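Local coordinates for YCAC GENE product (Escherichia coli, PDB 1YAC), which forms an octameric hydrolase of unknown substrate specificity, with a fold related to that of isochorismatases, at residues Asn87-Trp91 and Phe121-Ala126; Ile110-Glu116 and Ala139-Phe143; Val133-Asp138 and Ala160-Trp165. Residues are numbered along the deposited sequence.

Contact 1: residues Asn87-Trp91 and Phe121-Ala126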
ATOM      1  N   ASN A  87      22.644  12.850 -27.325  1.00 20.88           N
ATOM      2  CA  ASN A  87      22.927  13.200 -25.936  1.00 19.87           C
ATOM      3  C   ASN A  87      21.795  12.878 -24.975  1.00 17.27           C
ATOM      4  O   ASN A  87      20.689  13.401 -25.109  1.00 16.29           O
ATOM      5  CB  ASN A  87      23.296  14.673 -25.815  1.00 23.79           C
ATOM      6  CG  ASN A  87      24.743  14.938 -26.193  1.00 29.22           C
ATOM      7  OD1 ASN A  87      25.037  15.850 -26.971  1.00 30.79           O
ATOM      8  ND2 ASN A  87      25.660  14.121 -25.655  1.00 26.55           N
ATOM      9  N   ILE A  88      22.091  12.039 -23.995  1.00 15.76           N
ATOM     10  CA  ILE A  88      21.100  11.623 -23.005  1.00 14.23           C
ATOM     11  C   ILE A  88      20.837  12.770 -22.034  1.00 11.67           C
ATOM     12  O   ILE A  88      19.687  13.098 -21.752  1.00 11.45           O
ATOM     13  CB  ILE A  88      21.550  10.320 -22.297  1.00 14.47           C
ATOM     14  CG1 ILE A  88      21.557   9.169 -23.317  1.00 15.95           C
ATOM     15  CG2 ILE A  88      20.626  10.006 -21.138  1.00 13.23           C
ATOM     16  CD1 ILE A  88      22.003   7.817 -22.769  1.00 17.98           C
ATOM     17  N   ASN A  89      21.904  13.350 -21.489  1.00 10.09           N
ATOM     18  CA  ASN A  89      21.775  14.519 -20.603  1.00 10.18           C
ATOM     19  C   ASN A  89      21.616  15.714 -21.571  1.00 10.44           C
ATOM     20  O   ASN A  89      22.510  15.988 -22.382  1.00 10.81           O
ATOM     21  CB  ASN A  89      23.041  14.711 -19.771  1.00  9.74           C
ATOM     22  CG  ASN A  89      22.999  15.972 -18.938  1.00 10.22           C
ATOM     23  OD1 ASN A  89      22.050  16.748 -18.995  1.00 12.09           O
ATOM     24  ND2 ASN A  89      24.026  16.173 -18.137  1.00 10.89           N
ATOM     25  N   ALA A  90      20.464  16.392 -21.521  1.00 10.18           N
ATOM     26  CA  ALA A  90      20.195  17.542 -22.385  1.00 10.51           C
ATOM     27  C   ALA A  90      21.268  18.616 -22.269  1.00 10.91           C
ATOM     28  O   ALA A  90      21.548  19.328 -23.240  1.00 10.29           O
ATOM     29  CB  ALA A  90      18.835  18.148 -22.060  1.00 10.47           C
ATOM     30  N   TRP A  91      21.864  18.736 -21.081  1.00 10.12           N
ATOM     31  CA  TRP A  91      22.917  19.722 -20.861  1.00 10.07           C
ATOM     32  C   TRP A  91      24.152  19.463 -21.721  1.00 10.32           C
ATOM     33  O   TRP A  91      24.956  20.359 -21.910  1.00 10.82           O
ATOM     34  CB  TRP A  91      23.311  19.803 -19.387  1.00  8.43           C
ATOM     35  CG  TRP A  91      23.737  21.189 -19.013  1.00  9.64           C
ATOM     36  CD1 TRP A  91      25.022  21.675 -18.956  1.00 10.94           C
ATOM     37  CD2 TRP A  91      22.880  22.286 -18.666  1.00  9.71           C
ATOM     38  NE1 TRP A  91      25.009  23.002 -18.596  1.00  9.99           N
ATOM     39  CE2 TRP A  91      23.710  23.402 -18.413  1.00 11.46           C
ATOM     40  CE3 TRP A  91      21.487  22.431 -18.543  1.00 10.23           C
ATOM     41  CZ2 TRP A  91      23.190  24.651 -18.044  1.00 11.77           C
ATOM     42  CZ3 TRP A  91      20.976  23.668 -18.176  1.00 10.77           C
ATOM     43  CH2 TRP A  91      21.826  24.763 -17.931  1.00 11.93           C
ATOM     44  N   PHE A 121      19.974  14.528 -14.577  1.00  8.58           N
ATOM     45  CA  PHE A 121      21.251  14.865 -15.222  1.00  8.26           C
ATOM     46  C   PHE A 121      21.354  16.371 -15.523  1.00  8.55           C
ATOM     47  O   PHE A 121      22.301  17.039 -15.062  1.00  8.79           O
ATOM     48  CB  PHE A 121      21.508  14.003 -16.470  1.00  6.49           C
ATOM     49  CG  PHE A 121      21.693  12.520 -16.184  1.00  8.31           C
ATOM     50  CD1 PHE A 121      21.583  12.005 -14.889  1.00  7.73           C
ATOM     51  CD2 PHE A 121      21.957  11.635 -17.227  1.00  7.54           C
ATOM     52  CE1 PHE A 121      21.729  10.620 -14.634  1.00  9.01           C
ATOM     53  CE2 PHE A 121      22.106  10.251 -16.981  1.00  9.69           C
ATOM     54  CZ  PHE A 121      21.989   9.748 -15.680  1.00  6.82           C
ATOM     55  N   PRO A 122      20.382  16.933 -16.278  1.00  8.09           N
ATOM     56  CA  PRO A 122      20.506  18.370 -16.539  1.00  8.51           C
ATOM     57  C   PRO A 122      20.324  19.217 -15.273  1.00 10.01           C
ATOM     58  O   PRO A 122      20.908  20.304 -15.164  1.00  9.46           O
ATOM     59  CB  PRO A 122      19.438  18.620 -17.607  1.00  9.07           C
ATOM     60  CG  PRO A 122      18.445  17.533 -17.380  1.00  8.35           C
ATOM     61  CD  PRO A 122      19.300  16.347 -17.088  1.00  6.10           C
ATOM     62  N   ALA A 123      19.531  18.734 -14.310  1.00  9.04           N
ATOM     63  CA  ALA A 123      19.366  19.490 -13.058  1.00  9.35           C
ATOM     64  C   ALA A 123      20.733  19.622 -12.363  1.00  9.01           C
ATOM     65  O   ALA A 123      21.113  20.705 -11.930  1.00  9.08           O
ATOM     66  CB  ALA A 123      18.354  18.809 -12.118  1.00  7.62           C
ATOM     67  N   LEU A 124      21.478  18.522 -12.296  1.00  9.05           N
ATOM     68  CA  LEU A 124      22.784  18.516 -11.646  1.00 10.32           C
ATOM     69  C   LEU A 124      23.784  19.373 -12.420  1.00 10.38           C
ATOM     70  O   LEU A 124      24.585  20.100 -11.823  1.00 10.66           O
ATOM     71  CB  LEU A 124      23.296  17.071 -11.501  1.00 11.70           C
ATOM     72  CG  LEU A 124      22.425  16.151 -10.635  1.00 14.01           C
ATOM     73  CD1 LEU A 124      22.953  14.718 -10.662  1.00 13.93           C
ATOM     74  CD2 LEU A 124      22.363  16.680  -9.211  1.00 14.34           C
ATOM     75  N   SER A 125      23.739  19.280 -13.744  1.00 10.82           N
ATOM     76  CA  SER A 125      24.630  20.062 -14.606  1.00  9.75           C
ATOM     77  C   SER A 125      24.356  21.552 -14.414  1.00  9.77           C
ATOM     78  O   SER A 125      25.284  22.348 -14.270  1.00 11.16           O
ATOM     79  CB  SER A 125      24.411  19.687 -16.076  1.00 10.41           C
ATOM     80  OG  SER A 125      24.847  18.355 -16.362  1.00 11.49           O
ATOM     81  N   ALA A 126      23.076  21.911 -14.372  1.00  9.62           N
ATOM     82  CA  ALA A 126      22.652  23.301 -14.200  1.00  9.89           C
ATOM     83  C   ALA A 126      23.075  23.868 -12.837  1.00 10.36           C
ATOM     84  O   ALA A 126      23.487  25.028 -12.737  1.00 10.03           O
ATOM     85  CB  ALA A 126      21.141  23.418 -14.401  1.00  9.48           C
TER
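Two side chains of the loop, N89 and W91, make up most of its share of the 350 Å² buried between the segments. The polar part centres on N89. Its ND2 donates to S125 OG at 2.9 Å (angle at hydrogen 157°), and S125 OG in turn bonds to F121 O at 3.1 Å, so the amide is coupled through the hydroxyl to the helix backbone. On the other side, N89 OD1 accepts from W91 N at 2.9 Å, two residues on: an Asx turn that leads the loop into the 3-10 segment. N89 OD1 also lies 3.2 Å from P122 N, but a proline nitrogen has no hydrogen to give. For the same reason the helix kinks at P122, while beyond it S125 N to F121 O (3.0 Å) and A126 N to P122 O (2.8 Å) are in place.

These contacts join the loop after strand 81-84 to helix 115-128, part of a helical layer in a three-layer alpha-beta-alpha sandwich.

The aromatic contacts are CH-pi. S125 CB stands 3.8 Å from the centroid of the five-membered ring of W91, and A126 CB 4.1 Å from that of the six-membered ring, 30° and 24° off the normal, so successive helix residues lie over one indole face. W91 NE1 bonds to E129, just beyond the helix end, and the ring also meets F96, V97 and V100 of helix 94-102.

The other apolar contacts are looser: W91 CB to P122 CB and I88 CG2 to F121 CE2, both 4.4 Å. Y5 of a second subunit packs on F121, L124 and S125.

Contact 2: residues Ile110-Glu116 and Ala139-Phe143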
ATOM      1  N   ILE A 110      12.351  22.542 -13.813  1.00  8.10           N
ATOM      2  CA  ILE A 110      12.551  21.386 -14.677  1.00  7.74           C
ATOM      3  C   ILE A 110      11.636  20.201 -14.387  1.00  7.97           C
ATOM      4  O   ILE A 110      11.398  19.862 -13.227  1.00  7.01           O
ATOM      5  CB  ILE A 110      14.010  20.891 -14.560  1.00  9.21           C
ATOM      6  CG1 ILE A 110      14.982  22.067 -14.672  1.00 12.85           C
ATOM      7  CG2 ILE A 110      14.314  19.874 -15.663  1.00  9.18           C
ATOM      8  CD1 ILE A 110      16.468  21.675 -14.518  1.00 14.10           C
ATOM      9  N   ALA A 111      11.159  19.558 -15.455  1.00  7.06           N
ATOM     10  CA  ALA A 111      10.303  18.375 -15.342  1.00  6.26           C
ATOM     11  C   ALA A 111      10.540  17.543 -16.592  1.00  7.30           C
ATOM     12  O   ALA A 111      10.946  18.084 -17.623  1.00  7.72           O
ATOM     13  CB  ALA A 111       8.843  18.774 -15.234  1.00  5.50           C
ATOM     14  N   GLY A 112      10.267  16.242 -16.526  1.00  8.02           N
ATOM     15  CA  GLY A 112      10.499  15.392 -17.683  1.00  8.65           C
ATOM     16  C   GLY A 112      10.501  13.911 -17.355  1.00  9.65           C
ATOM     17  O   GLY A 112      10.086  13.517 -16.264  1.00  8.59           O
ATOM     18  N   VAL A 113      10.925  13.081 -18.307  1.00 10.49           N
ATOM     19  CA  VAL A 113      10.964  11.641 -18.079  1.00 10.75           C
ATOM     20  C   VAL A 113      12.186  11.011 -18.740  1.00 10.23           C
ATOM     21  O   VAL A 113      12.620  11.469 -19.799  1.00  9.44           O
ATOM     22  CB  VAL A 113       9.608  10.899 -18.467  1.00 14.63           C
ATOM     23  CG1 VAL A 113       8.567  11.838 -19.043  1.00 13.57           C
ATOM     24  CG2 VAL A 113       9.842   9.684 -19.364  1.00 13.96           C
ATOM     25  N   VAL A 114      12.880  10.101 -18.058  1.00  8.74           N
ATOM     26  CA  VAL A 114      12.603   9.619 -16.699  1.00  8.91           C
ATOM     27  C   VAL A 114      13.281  10.529 -15.676  1.00  8.40           C
ATOM     28  O   VAL A 114      14.336  11.106 -15.928  1.00  8.54           O
ATOM     29  CB  VAL A 114      12.994   8.131 -16.473  1.00  9.19           C
ATOM     30  CG1 VAL A 114      12.161   7.232 -17.387  1.00  8.21           C
ATOM     31  CG2 VAL A 114      14.479   7.899 -16.680  1.00  7.91           C
ATOM     32  N   THR A 115      12.656  10.639 -14.515  1.00  7.41           N
ATOM     33  CA  THR A 115      13.153  11.490 -13.408  1.00  8.42           C
ATOM     34  C   THR A 115      14.643  11.424 -13.098  1.00  7.52           C
ATOM     35  O   THR A 115      15.317  12.449 -13.079  1.00  7.28           O
ATOM     36  CB  THR A 115      12.344  11.239 -12.092  1.00  9.73           C
ATOM     37  OG1 THR A 115      10.975  11.100 -12.396  1.00 10.80           O
ATOM     38  CG2 THR A 115      12.464  12.371 -11.146  1.00  8.36           C
ATOM     39  N   GLU A 116      15.167  10.201 -12.981  1.00  7.14           N
ATOM     40  CA  GLU A 116      16.572   9.996 -12.596  1.00  6.44           C
ATOM     41  C   GLU A 116      17.607  10.193 -13.724  1.00  6.94           C
ATOM     42  O   GLU A 116      18.811  10.137 -13.474  1.00  6.99           O
ATOM     43  CB  GLU A 116      16.761   8.628 -11.948  1.00  6.66           C
ATOM     44  CG  GLU A 116      16.770   7.427 -12.931  1.00  6.04           C
ATOM     45  CD  GLU A 116      15.383   6.896 -13.289  1.00  7.00           C
ATOM     46  OE1 GLU A 116      14.394   7.652 -13.203  1.00  7.13           O
ATOM     47  OE2 GLU A 116      15.292   5.709 -13.669  1.00  6.81           O
ATOM     48  N   ALA A 139       5.413  16.237 -11.984  1.00  7.82           N
ATOM     49  CA  ALA A 139       5.284  16.343 -13.439  1.00  7.41           C
ATOM     50  C   ALA A 139       6.484  15.631 -14.107  1.00  7.57           C
ATOM     51  O   ALA A 139       6.759  15.824 -15.296  1.00  7.40           O
ATOM     52  CB  ALA A 139       5.201  17.801 -13.886  1.00  6.23           C
ATOM     53  N   SER A 140       7.226  14.863 -13.310  1.00  6.82           N
ATOM     54  CA  SER A 140       8.375  14.086 -13.777  1.00  6.77           C
ATOM     55  C   SER A 140       8.023  12.644 -13.443  1.00  6.57           C
ATOM     56  O   SER A 140       7.443  12.387 -12.393  1.00  6.80           O
ATOM     57  CB  SER A 140       9.643  14.502 -13.034  1.00  7.19           C
ATOM     58  OG  SER A 140       9.945  15.868 -13.297  1.00  8.21           O
ATOM     59  N   GLY A 141       8.326  11.711 -14.341  1.00  6.65           N
ATOM     60  CA  GLY A 141       7.950  10.329 -14.087  1.00  6.34           C
ATOM     61  C   GLY A 141       9.051   9.321 -14.303  1.00  6.95           C
ATOM     62  O   GLY A 141       9.998   9.564 -15.064  1.00  7.28           O
ATOM     63  N   THR A 142       8.934   8.173 -13.647  1.00  5.36           N
ATOM     64  CA  THR A 142       9.950   7.147 -13.776  1.00  5.83           C
ATOM     65  C   THR A 142       9.362   5.761 -13.543  1.00  7.08           C
ATOM     66  O   THR A 142       8.138   5.613 -13.394  1.00  7.21           O
ATOM     67  CB  THR A 142      11.146   7.436 -12.822  1.00  5.27           C
ATOM     68  OG1 THR A 142      12.155   6.428 -12.977  1.00  6.34           O
ATOM     69  CG2 THR A 142      10.674   7.509 -11.366  1.00  6.27           C
ATOM     70  N   PHE A 143      10.235   4.755 -13.523  1.00  6.90           N
ATOM     71  CA  PHE A 143       9.836   3.360 -13.358  1.00  7.53           C
ATOM     72  C   PHE A 143       9.063   3.019 -12.080  1.00  7.48           C
ATOM     73  O   PHE A 143       7.992   2.420 -12.143  1.00  6.73           O
ATOM     74  CB  PHE A 143      11.071   2.443 -13.445  1.00  6.63           C
ATOM     75  CG  PHE A 143      11.894   2.644 -14.688  1.00  8.03           C
ATOM     76  CD1 PHE A 143      11.546   2.016 -15.888  1.00  7.23           C
ATOM     77  CD2 PHE A 143      13.005   3.491 -14.671  1.00  7.50           C
ATOM     78  CE1 PHE A 143      12.285   2.234 -17.054  1.00  7.64           C
ATOM     79  CE2 PHE A 143      13.753   3.721 -15.832  1.00  7.40           C
ATOM     80  CZ  PHE A 143      13.394   3.093 -17.023  1.00  9.18           C
TER
HETATM   81  O   HOH W   1       8.909  10.520 -10.763  1.00  4.25           O
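The shortest polar contact is T142 OG1 to E116 OE1, a 2.6 Å hydrogen bond donated by the threonine; T142 OG1 is also bonded to T147. T115 N donates to G141 O at 2.9 Å, tying the helix start to the loop. Two longer bonds, both 146° at hydrogen, fix the strand end: G141 N to G112 O, 3.2 Å, and G112 N to S140 OG, 3.3 Å, whose hydroxyl also bonds to V136. Water 1 links T115 OG1 (2.7 Å) and S140 O (2.9 Å).

The peptide between V113 and V114 is cis, and V114 is the N-cap of helix 115-128. Such a cis peptide ahead of the helix that carries the nucleophilic cysteine recurs in isochorismatase-like hydrolases, so this site at the carboxyl end of the central strands probably adjoins the active site.

CA-H...O contacts follow: V114 CA to G141 O and S140 CA to G112 O, each 3.1 Å. At its backbone angles G112 could not carry a CB without a clash with A111 O. Further out, A111 CB meets A139 CB at 4.0 Å, and V114 CG1 meets F143 CE2 at 4.2 Å; the F143 ring stands edge-to-face with F166 of a second subunit.

Contact 3: residues Val133-Asp138 and Ala160-Trp165; sequences VFVVTD and AQLMTW
A side chain just past the end of one strand bonds to the helix start after the other: D138 OD1 (chi1 p) accepts from W165 N (chi1 p) at 2.9 Å. Strands 133-136 and 161-163, both extended in beta conformation, run parallel, axes 4.7 Å apart and crossing at -31°, with F134 opposite Q161, V135 opposite L162 and V136 opposite M163. The bonds alternate: Q161 N to V133 O 3.0 Å, V135 N to Q161 O 2.9 Å, M163 N to V135 O 2.8 Å, T137 N to M163 O 2.8 Å. F134 (m) and M163 (m, t, p) share a face, SD 4.9 Å from the ring centroid at its edge, a Met-aromatic contact. V135 CB and L162 CD2 meet at 4.2 Å on the other face, toward helix 145-158, the crossover of this beta-alpha-beta unit. Q161 bonds to R154 of a third subunit. Backbone bonds thus satisfy alternate groups of strand 133-136 amid mostly apolar side chains; charged D138 bonds beyond it.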
ATOM      1  N   VAL A 133      17.896  25.676  -9.305  1.00  9.49           N
ATOM      2  CA  VAL A 133      17.044  24.658  -9.905  1.00  9.49           C
ATOM      3  C   VAL A 133      15.881  24.230  -9.029  1.00  9.08           C
ATOM      4  O   VAL A 133      16.049  23.947  -7.844  1.00  8.84           O
ATOM      5  CB  VAL A 133      17.897  23.417 -10.293  1.00  9.30           C
ATOM      6  CG1 VAL A 133      17.036  22.305 -10.879  1.00  9.89           C
ATOM      7  CG2 VAL A 133      18.990  23.821 -11.290  1.00  9.79           C
ATOM      8  N   PHE A 134      14.709  24.153  -9.651  1.00  7.46           N
ATOM      9  CA  PHE A 134      13.470  23.756  -8.996  1.00  6.93           C
ATOM     10  C   PHE A 134      12.919  22.578  -9.818  1.00  8.03           C
ATOM     11  O   PHE A 134      12.592  22.731 -10.998  1.00  8.30           O
ATOM     12  CB  PHE A 134      12.477  24.927  -9.024  1.00  5.80           C
ATOM     13  CG  PHE A 134      12.961  26.161  -8.302  1.00  6.43           C
ATOM     14  CD1 PHE A 134      13.908  27.000  -8.882  1.00  6.92           C
ATOM     15  CD2 PHE A 134      12.444  26.495  -7.057  1.00  7.50           C
ATOM     16  CE1 PHE A 134      14.333  28.168  -8.229  1.00  7.74           C
ATOM     17  CE2 PHE A 134      12.852  27.650  -6.394  1.00  8.57           C
ATOM     18  CZ  PHE A 134      13.803  28.491  -6.983  1.00  9.15           C
ATOM     19  N   VAL A 135      12.855  21.402  -9.205  1.00  7.07           N
ATOM     20  CA  VAL A 135      12.366  20.201  -9.879  1.00  6.90           C
ATOM     21  C   VAL A 135      10.882  19.995  -9.596  1.00  7.47           C
ATOM     22  O   VAL A 135      10.462  20.062  -8.437  1.00  8.86           O
ATOM     23  CB  VAL A 135      13.155  18.959  -9.388  1.00  7.68           C
ATOM     24  CG1 VAL A 135      12.577  17.675  -9.968  1.00  6.88           C
ATOM     25  CG2 VAL A 135      14.628  19.113  -9.762  1.00  8.13           C
ATOM     26  N   VAL A 136      10.075  19.810 -10.641  1.00  6.45           N
ATOM     27  CA  VAL A 136       8.643  19.575 -10.449  1.00  5.74           C
ATOM     28  C   VAL A 136       8.500  18.051 -10.369  1.00  5.97           C
ATOM     29  O   VAL A 136       8.348  17.364 -11.382  1.00  6.67           O
ATOM     30  CB  VAL A 136       7.802  20.155 -11.600  1.00  6.62           C
ATOM     31  CG1 VAL A 136       6.355  20.219 -11.188  1.00  5.20           C
ATOM     32  CG2 VAL A 136       8.284  21.550 -11.962  1.00  5.41           C
ATOM     33  N   THR A 137       8.503  17.541  -9.143  1.00  5.76           N
ATOM     34  CA  THR A 137       8.471  16.103  -8.897  1.00  6.89           C
ATOM     35  C   THR A 137       7.190  15.386  -9.286  1.00  8.41           C
ATOM     36  O   THR A 137       7.197  14.164  -9.461  1.00  7.47           O
ATOM     37  CB  THR A 137       8.805  15.784  -7.427  1.00  6.31           C
ATOM     38  OG1 THR A 137       7.820  16.374  -6.578  1.00  6.78           O
ATOM     39  CG2 THR A 137      10.177  16.336  -7.058  1.00  5.77           C
ATOM     40  N   ASP A 138       6.077  16.120  -9.335  1.00  7.78           N
ATOM     41  CA  ASP A 138       4.823  15.491  -9.729  1.00  8.14           C
ATOM     42  C   ASP A 138       4.513  15.602 -11.228  1.00  8.41           C
ATOM     43  O   ASP A 138       3.489  15.093 -11.687  1.00  9.41           O
ATOM     44  CB  ASP A 138       3.651  15.906  -8.823  1.00  6.43           C
ATOM     45  CG  ASP A 138       3.288  17.372  -8.933  1.00  7.96           C
ATOM     46  OD1 ASP A 138       4.052  18.165  -9.528  1.00  7.24           O
ATOM     47  OD2 ASP A 138       2.216  17.734  -8.398  1.00  6.56           O
ATOM     48  N   ALA A 160      19.119  21.015  -5.347  1.00  8.64           N
ATOM     49  CA  ALA A 160      17.881  21.268  -6.092  1.00  8.30           C
ATOM     50  C   ALA A 160      16.725  21.405  -5.109  1.00  8.52           C
ATOM     51  O   ALA A 160      16.709  20.746  -4.066  1.00  8.10           O
ATOM     52  CB  ALA A 160      17.598  20.126  -7.047  1.00  7.29           C
ATOM     53  N   GLN A 161      15.790  22.305  -5.400  1.00  7.07           N
ATOM     54  CA  GLN A 161      14.616  22.466  -4.553  1.00  7.69           C
ATOM     55  C   GLN A 161      13.522  21.586  -5.167  1.00  8.29           C
ATOM     56  O   GLN A 161      13.238  21.679  -6.364  1.00  9.62           O
ATOM     57  CB  GLN A 161      14.177  23.932  -4.505  1.00  7.45           C
ATOM     58  CG  GLN A 161      15.193  24.843  -3.816  1.00  8.49           C
ATOM     59  CD  GLN A 161      14.632  26.209  -3.468  1.00 10.19           C
ATOM     60  OE1 GLN A 161      13.790  26.332  -2.574  1.00 11.62           O
ATOM     61  NE2 GLN A 161      15.100  27.247  -4.157  1.00  9.91           N
ATOM     62  N   LEU A 162      12.973  20.672  -4.370  1.00  7.12           N
ATOM     63  CA  LEU A 162      11.931  19.775  -4.848  1.00  7.07           C
ATOM     64  C   LEU A 162      10.593  20.450  -4.636  1.00  6.82           C
ATOM     65  O   LEU A 162      10.262  20.836  -3.520  1.00  6.97           O
ATOM     66  CB  LEU A 162      11.978  18.438  -4.094  1.00  6.34           C
ATOM     67  CG  LEU A 162      13.308  17.674  -4.113  1.00  6.76           C
ATOM     68  CD1 LEU A 162      13.084  16.325  -3.469  1.00  6.22           C
ATOM     69  CD2 LEU A 162      13.853  17.510  -5.530  1.00  6.31           C
ATOM     70  N   MET A 163       9.856  20.631  -5.724  1.00  6.94           N
ATOM     71  CA  MET A 163       8.557  21.271  -5.674  1.00  7.56           C
ATOM     72  C   MET A 163       7.531  20.490  -6.506  1.00  6.74           C
ATOM     73  O   MET A 163       7.862  19.507  -7.187  1.00  6.65           O
ATOM     74  CB  MET A 163       8.676  22.729  -6.168  1.00  8.72           C
ATOM     75  CG  MET A 163       9.279  23.704  -5.108  1.00  8.22           C
ATOM     76  SD  MET A 163       9.307  25.375  -5.692  1.00 16.26           S
ATOM     77  CE  MET A 163       7.701  25.921  -5.278  1.00 11.94           C
ATOM     78  N   THR A 164       6.270  20.879  -6.381  1.00  6.75           N
ATOM     79  CA  THR A 164       5.202  20.238  -7.138  1.00  7.48           C
ATOM     80  C   THR A 164       4.466  21.352  -7.881  1.00  7.95           C
ATOM     81  O   THR A 164       4.534  22.511  -7.460  1.00  7.22           O
ATOM     82  CB  THR A 164       4.317  19.345  -6.223  1.00  6.39           C
ATOM     83  OG1 THR A 164       4.078  20.001  -4.974  1.00  6.82           O
ATOM     84  CG2 THR A 164       5.063  18.030  -5.932  1.00  8.53           C
ATOM     85  N   TRP A 165       3.768  21.023  -8.965  1.00  7.40           N
ATOM     86  CA  TRP A 165       3.155  22.065  -9.781  1.00  7.07           C
ATOM     87  C   TRP A 165       2.278  23.100  -9.102  1.00  6.42           C
ATOM     88  O   TRP A 165       2.399  24.284  -9.402  1.00  7.28           O
ATOM     89  CB  TRP A 165       2.500  21.499 -11.067  1.00  7.12           C
ATOM     90  CG  TRP A 165       1.119  20.951 -10.902  1.00  7.33           C
ATOM     91  CD1 TRP A 165       0.763  19.636 -10.796  1.00  7.35           C
ATOM     92  CD2 TRP A 165      -0.094  21.710 -10.805  1.00  7.32           C
ATOM     93  NE1 TRP A 165      -0.601  19.532 -10.631  1.00  7.89           N
ATOM     94  CE2 TRP A 165      -1.150  20.790 -10.631  1.00  8.31           C
ATOM     95  CE3 TRP A 165      -0.390  23.083 -10.843  1.00  6.99           C
ATOM     96  CZ2 TRP A 165      -2.482  21.196 -10.495  1.00  9.19           C
ATOM     97  CZ3 TRP A 165      -1.709  23.487 -10.707  1.00  7.93           C
ATOM     98  CH2 TRP A 165      -2.741  22.547 -10.534  1.00  9.17           C
TER
HETATM   99  O   HOH W   2      17.042  26.403  -6.235  1.00 19.37           O

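Apart from loop 87-91, after edge strand 81-84, the segments belong to the run from strand 107-112 to strand 161-163. Contacts 2 and 3, centres 11 Å apart, join through neighbouring strands: I110 N to F134 O (2.8 Å) and I110 O to V136 N (2.9 Å) are probable hydrogen bonds. Contact 1 shares helix 115-128 with contact 2, 13 Å away, F121 CE1 packing 3.2 Å from E116 O; it touches contact 3, 15 Å away, through A126 CB and V133 CG2 (3.8 Å). Contact 2, with its family-typical cis peptide, probably adjoins the active site. Contacts 1 and 2 both reach a second subunit, contact 3 a third, so octamer interfaces border all three.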